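Local coordinates for fiber protein 2 (PDB 2VTW) that forms trimeric spikes at the vertices of the viral capsid and probably attaches the virion to a host receptor through its C-terminal head, at residues L142-T154 with N165-L178. Residues are numbered along the deposited sequence; the frame is centred on the assembly and turned at random.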
loop_
_atom_site.group_PDB
_atom_site.type_symbol
_atom_site.label_atom_id
_atom_site.label_comp_id
_atom_site.label_asym_id
_atom_site.label_seq_id
_atom_site.Cartn_x
_atom_site.Cartn_y
_atom_site.Cartn_z
ATOM N N LEU A 142 15.407 24.408 2.201
ATOM C CA LEU A 142 14.843 23.304 3.023
ATOM C C LEU A 142 15.158 21.960 2.378
ATOM O O LEU A 142 14.922 21.786 1.188
ATOM C CB LEU A 142 13.315 23.455 3.198
ATOM C CG LEU A 142 12.551 22.401 4.024
ATOM C CD1 LEU A 142 13.048 22.289 5.478
ATOM C CD2 LEU A 142 11.065 22.709 3.984
ATOM N N ASN A 143 15.725 21.043 3.175
ATOM C CA ASN A 143 16.029 19.666 2.748
ATOM C C ASN A 143 15.814 18.700 3.911
ATOM O O ASN A 143 16.700 18.462 4.734
ATOM C CB ASN A 143 17.470 19.539 2.190
ATOM C CG ASN A 143 17.724 18.194 1.483
ATOM O OD1 ASN A 143 17.107 17.166 1.793
ATOM N ND2 ASN A 143 18.634 18.207 0.523
ATOM N N THR A 144 14.613 18.138 3.963
ATOM C CA THR A 144 14.242 17.135 4.976
ATOM C C THR A 144 14.791 15.729 4.695
ATOM O O THR A 144 14.722 14.840 5.561
ATOM C CB THR A 144 12.696 16.986 5.038
ATOM O OG1 THR A 144 12.203 16.578 3.754
ATOM C CG2 THR A 144 12.021 18.323 5.449
ATOM N N GLY A 145 15.324 15.518 3.496
ATOM C CA GLY A 145 15.592 14.155 3.022
ATOM C C GLY A 145 14.271 13.417 2.749
ATOM O O GLY A 145 13.226 14.036 2.559
ATOM N N SER A 146 14.332 12.089 2.699
ATOM C CA SER A 146 13.122 11.258 2.596
ATOM C C SER A 146 12.344 11.290 3.925
ATOM O O SER A 146 12.901 11.555 4.978
ATOM C CB SER A 146 13.462 9.804 2.212
ATOM O OG SER A 146 13.751 9.721 0.823
ATOM N N ILE A 147 11.052 11.002 3.832
ATOM C CA ILE A 147 10.120 11.069 4.959
ATOM C C ILE A 147 9.348 9.747 4.972
ATOM O O ILE A 147 8.702 9.395 4.003
ATOM C CB ILE A 147 9.104 12.260 4.801
ATOM C CG1 ILE A 147 9.819 13.615 4.817
ATOM C CG2 ILE A 147 8.059 12.217 5.888
ATOM C CD1 ILE A 147 8.904 14.817 4.465
ATOM N N ASP A 148 9.457 9.002 6.060
ATOM C CA ASP A 148 8.605 7.849 6.277
ATOM C C ASP A 148 7.373 8.340 7.015
ATOM O O ASP A 148 7.474 9.258 7.846
ATOM C CB ASP A 148 9.310 6.831 7.140
ATOM C CG ASP A 148 10.495 6.186 6.437
ATOM O OD1 ASP A 148 10.449 6.051 5.195
ATOM O OD2 ASP A 148 11.432 5.797 7.155
ATOM N N VAL A 149 6.220 7.745 6.709
ATOM C CA VAL A 149 4.986 8.048 7.421
ATOM C C VAL A 149 4.444 6.806 8.144
ATOM O O VAL A 149 4.160 5.778 7.501
ATOM C CB VAL A 149 3.919 8.593 6.450
ATOM C CG1 VAL A 149 2.728 9.148 7.237
ATOM C CG2 VAL A 149 4.525 9.680 5.524
ATOM N N ARG A 150 4.333 6.897 9.469
ATOM C CA ARG A 150 3.617 5.906 10.283
ATOM C C ARG A 150 2.128 6.240 10.340
ATOM O O ARG A 150 1.754 7.372 10.599
ATOM C CB ARG A 150 4.192 5.849 11.686
ATOM C CG ARG A 150 3.605 4.725 12.571
ATOM C CD ARG A 150 4.136 3.393 12.186
ATOM N NE ARG A 150 5.565 3.281 12.440
ATOM C CZ ARG A 150 6.293 2.194 12.222
ATOM N NH1 ARG A 150 5.751 1.109 11.709
ATOM N NH2 ARG A 150 7.587 2.198 12.527
ATOM N N MET A 151 1.271 5.250 10.086
ATOM C CA MET A 151 -0.165 5.476 10.051
ATOM C C MET A 151 -0.875 4.555 11.070
ATOM O O MET A 151 -0.699 3.327 11.048
ATOM C CB MET A 151 -0.686 5.285 8.645
ATOM C CG MET A 151 0.061 6.124 7.586
ATOM S SD MET A 151 -0.174 5.451 5.943
ATOM C CE MET A 151 1.268 6.082 5.115
ATOM N N GLN A 152 -1.648 5.176 11.976
ATOM C CA GLN A 152 -2.195 4.493 13.129
ATOM C C GLN A 152 -3.589 5.031 13.462
ATOM O O GLN A 152 -3.748 6.196 13.862
ATOM C CB GLN A 152 -1.267 4.655 14.325
ATOM C CG GLN A 152 -1.701 3.913 15.611
ATOM C CD GLN A 152 -0.992 4.475 16.824
ATOM O OE1 GLN A 152 0.196 4.231 17.036
ATOM N NE2 GLN A 152 -1.710 5.266 17.614
ATOM N N VAL A 153 -4.605 4.191 13.276
ATOM C CA VAL A 153 -5.938 4.518 13.802
ATOM C C VAL A 153 -5.845 4.503 15.341
ATOM O O VAL A 153 -5.350 3.548 15.943
ATOM C CB VAL A 153 -6.984 3.551 13.312
ATOM C CG1 VAL A 153 -8.307 3.745 14.067
ATOM C CG2 VAL A 153 -7.175 3.725 11.822
ATOM N N THR A 154 -6.305 5.578 15.964
ATOM C CA THR A 154 -6.024 5.847 17.373
ATOM C C THR A 154 -7.279 6.381 18.067
ATOM O O THR A 154 -7.986 7.209 17.497
ATOM C CB THR A 154 -4.937 6.958 17.504
ATOM O OG1 THR A 154 -3.786 6.634 16.695
ATOM C CG2 THR A 154 -4.540 7.128 18.926
ATOM N N ASN A 165 -12.365 7.670 17.370
ATOM C CA ASN A 165 -11.331 7.011 16.550
ATOM C C ASN A 165 -10.985 7.845 15.310
ATOM O O ASN A 165 -11.822 8.090 14.450
ATOM C CB ASN A 165 -11.766 5.609 16.163
ATOM C CG ASN A 165 -11.958 4.692 17.367
ATOM O OD1 ASN A 165 -11.191 4.694 18.338
ATOM N ND2 ASN A 165 -13.003 3.908 17.305
ATOM N N LEU A 166 -9.737 8.306 15.279
ATOM C CA LEU A 166 -9.157 9.086 14.187
ATOM C C LEU A 166 -7.906 8.368 13.644
ATOM O O LEU A 166 -7.406 7.449 14.289
ATOM C CB LEU A 166 -8.748 10.476 14.688
ATOM C CG LEU A 166 -9.852 11.565 14.819
ATOM C CD1 LEU A 166 -10.902 11.191 15.878
ATOM C CD2 LEU A 166 -9.185 12.913 15.119
ATOM N N ILE A 167 -7.401 8.828 12.491
ATOM C CA ILE A 167 -6.122 8.354 11.936
ATOM C C ILE A 167 -4.982 9.362 12.183
ATOM O O ILE A 167 -5.042 10.471 11.703
ATOM C CB ILE A 167 -6.211 8.060 10.385
ATOM C CG1 ILE A 167 -7.515 7.340 10.025
ATOM C CG2 ILE A 167 -4.931 7.261 9.930
ATOM C CD1 ILE A 167 -7.899 7.363 8.559
ATOM N N ALA A 168 -3.955 8.954 12.920
ATOM C CA ALA A 168 -2.742 9.742 13.099
ATOM C C ALA A 168 -1.719 9.370 12.010
ATOM O O ALA A 168 -1.441 8.179 11.796
ATOM C CB ALA A 168 -2.144 9.518 14.479
ATOM N N PHE A 169 -1.215 10.389 11.312
ATOM C CA PHE A 169 -0.127 10.261 10.334
ATOM C C PHE A 169 1.065 10.985 10.908
ATOM O O PHE A 169 1.007 12.198 11.064
ATOM C CB PHE A 169 -0.475 10.941 9.021
ATOM C CG PHE A 169 -1.533 10.252 8.212
ATOM C CD1 PHE A 169 -1.209 9.576 7.059
ATOM C CD2 PHE A 169 -2.866 10.343 8.568
ATOM C CE1 PHE A 169 -2.174 8.966 6.293
ATOM C CE2 PHE A 169 -3.860 9.718 7.796
ATOM C CZ PHE A 169 -3.523 9.028 6.673
ATOM N N THR A 170 2.132 10.273 11.252
ATOM C CA THR A 170 3.350 10.935 11.720
ATOM C C THR A 170 4.423 10.857 10.640
ATOM O O THR A 170 4.848 9.761 10.233
ATOM C CB THR A 170 3.845 10.440 13.085
ATOM O OG1 THR A 170 2.829 10.635 14.088
ATOM C CG2 THR A 170 5.095 11.201 13.517
ATOM N N PHE A 171 4.829 12.038 10.181
ATOM C CA PHE A 171 5.825 12.212 9.127
ATOM C C PHE A 171 7.186 12.267 9.766
ATOM O O PHE A 171 7.444 13.134 10.589
ATOM C CB PHE A 171 5.531 13.484 8.343
ATOM C CG PHE A 171 4.222 13.434 7.603
ATOM C CD1 PHE A 171 4.193 13.233 6.241
ATOM C CD2 PHE A 171 3.011 13.581 8.274
ATOM C CE1 PHE A 171 2.989 13.162 5.545
ATOM C CE2 PHE A 171 1.791 13.514 7.588
ATOM C CZ PHE A 171 1.773 13.317 6.234
ATOM N N GLN A 172 8.053 11.334 9.393
ATOM C CA GLN A 172 9.339 11.177 10.026
ATOM C C GLN A 172 10.450 11.547 9.032
ATOM O O GLN A 172 10.844 10.721 8.184
ATOM C CB GLN A 172 9.481 9.750 10.529
ATOM C CG GLN A 172 8.220 9.272 11.292
ATOM C CD GLN A 172 8.359 7.914 11.924
ATOM O OE1 GLN A 172 7.636 7.587 12.873
ATOM N NE2 GLN A 172 9.301 7.108 11.428
ATOM N N CYS A 173 10.916 12.799 9.134
ATOM C CA CYS A 173 11.974 13.346 8.257
ATOM C C CYS A 173 13.333 12.740 8.562
ATOM O O CYS A 173 13.703 12.569 9.739
ATOM C CB CYS A 173 12.085 14.862 8.412
ATOM S SG CYS A 173 10.667 15.806 7.865
ATOM N N ALA A 174 14.090 12.426 7.511
ATOM C CA ALA A 174 15.450 11.866 7.687
ATOM C C ALA A 174 16.414 12.904 8.268
ATOM O O ALA A 174 17.323 12.540 9.033
ATOM C CB ALA A 174 15.989 11.309 6.367
ATOM N N SER A 175 16.187 14.178 7.910
ATOM C CA SER A 175 17.038 15.319 8.305
ATOM C C SER A 175 16.252 16.439 8.956
ATOM O O SER A 175 15.117 16.730 8.563
ATOM C CB SER A 175 17.742 15.926 7.077
ATOM O OG SER A 175 18.665 15.005 6.529
ATOM N N ALA A 176 16.896 17.102 9.912
ATOM C CA ALA A 176 16.336 18.294 10.567
ATOM C C ALA A 176 16.327 19.489 9.600
ATOM O O ALA A 176 17.181 19.598 8.719
ATOM C CB ALA A 176 17.119 18.609 11.863
ATOM N N GLY A 177 15.334 20.361 9.723
ATOM C CA GLY A 177 15.338 21.582 8.930
ATOM C C GLY A 177 14.025 22.345 8.851
ATOM O O GLY A 177 14.022 23.585 8.818
ATOM N N LEU A 178 12.914 21.609 8.794
ATOM C CA LEU A 178 11.589 22.211 8.695
ATOM C C LEU A 178 11.294 23.170 9.854
ATOM O O LEU A 178 10.537 24.113 9.675
ATOM C CB LEU A 178 10.512 21.116 8.635
ATOM C CG LEU A 178 9.048 21.516 8.381
ATOM C CD1 LEU A 178 8.867 22.334 7.109
ATOM C CD2 LEU A 178 8.150 20.274 8.349
HETATM O O HOH W 1 19.141 15.418 3.494
HETATM O O HOH W 2 11.977 7.194 9.897
HETATM O O HOH W 3 6.741 5.382 14.281
HETATM O O HOH W 4 9.413 4.484 12.861
#
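An antiparallel beta hairpin of the fibre head domain, strands 147-157 and 163-173, is paired here over residues 147-154 and 165-173. Asp148, Arg150, Gln152 and Thr154 form hydrogen-bonded pairs with Gln172, Thr170, Ala168 and Leu166. Between them, Val149, Met151 and Val153 face Phe171, Phe169 and Ile167 as non-hydrogen-bonded pairs on the buried apolar side, where Met151 and Phe171 also meet strand 185-197. Val149 serves two rings. A chi1 of -170°, which turns CG1 away from the backbone N, sets that methyl 4.2 Å above the centroid of the Phe171 ring, a CH-pi contact only 5° off the normal; it also touches the edge of the Phe169 ring. Val149 CG2 lies 3.6 Å from Phe171 CD1. Met151 approaches Phe169 obliquely, CG lying 3.7 Å from Phe169 CD1 and SD adding a Met-aromatic contact. Near the strand ends, Cys173 SG rests against Ile147 CG1 and against CB and CG2 of Thr144.

On the other face, Gln172 CB lies 3.4 Å from Asp148 O, and the extended chain carries its amide to where water links it to Asp148 and Arg150. One water bridges Gln172 NE2 to Asp148 OD2, while Asp148 OD1 is hydrogen-bonded to Ser133 OG. A second connects the same NE2 to Arg150 NH2, and a third accepts from Arg150 NE and probably donates to Gln172 OE1. Arg150 NH1 is held by Gly129 O, and the side chain packs on Tyr134 of a neighbouring subunit. Beyond the strands the two segments remain joined by Ser175 N to Thr144 O at 2.8 Å, while Asn143 OD1 closes an Asx turn onto Gly145 N. Toward the hairpin turn, Gln152 O accepts from Ala168 N at 2.9 Å and, from the other face of its carbonyl plane, from Thr154 OG1, which in turn accepts a hydrogen bond from Gln152 NE2 at 2.7 Å.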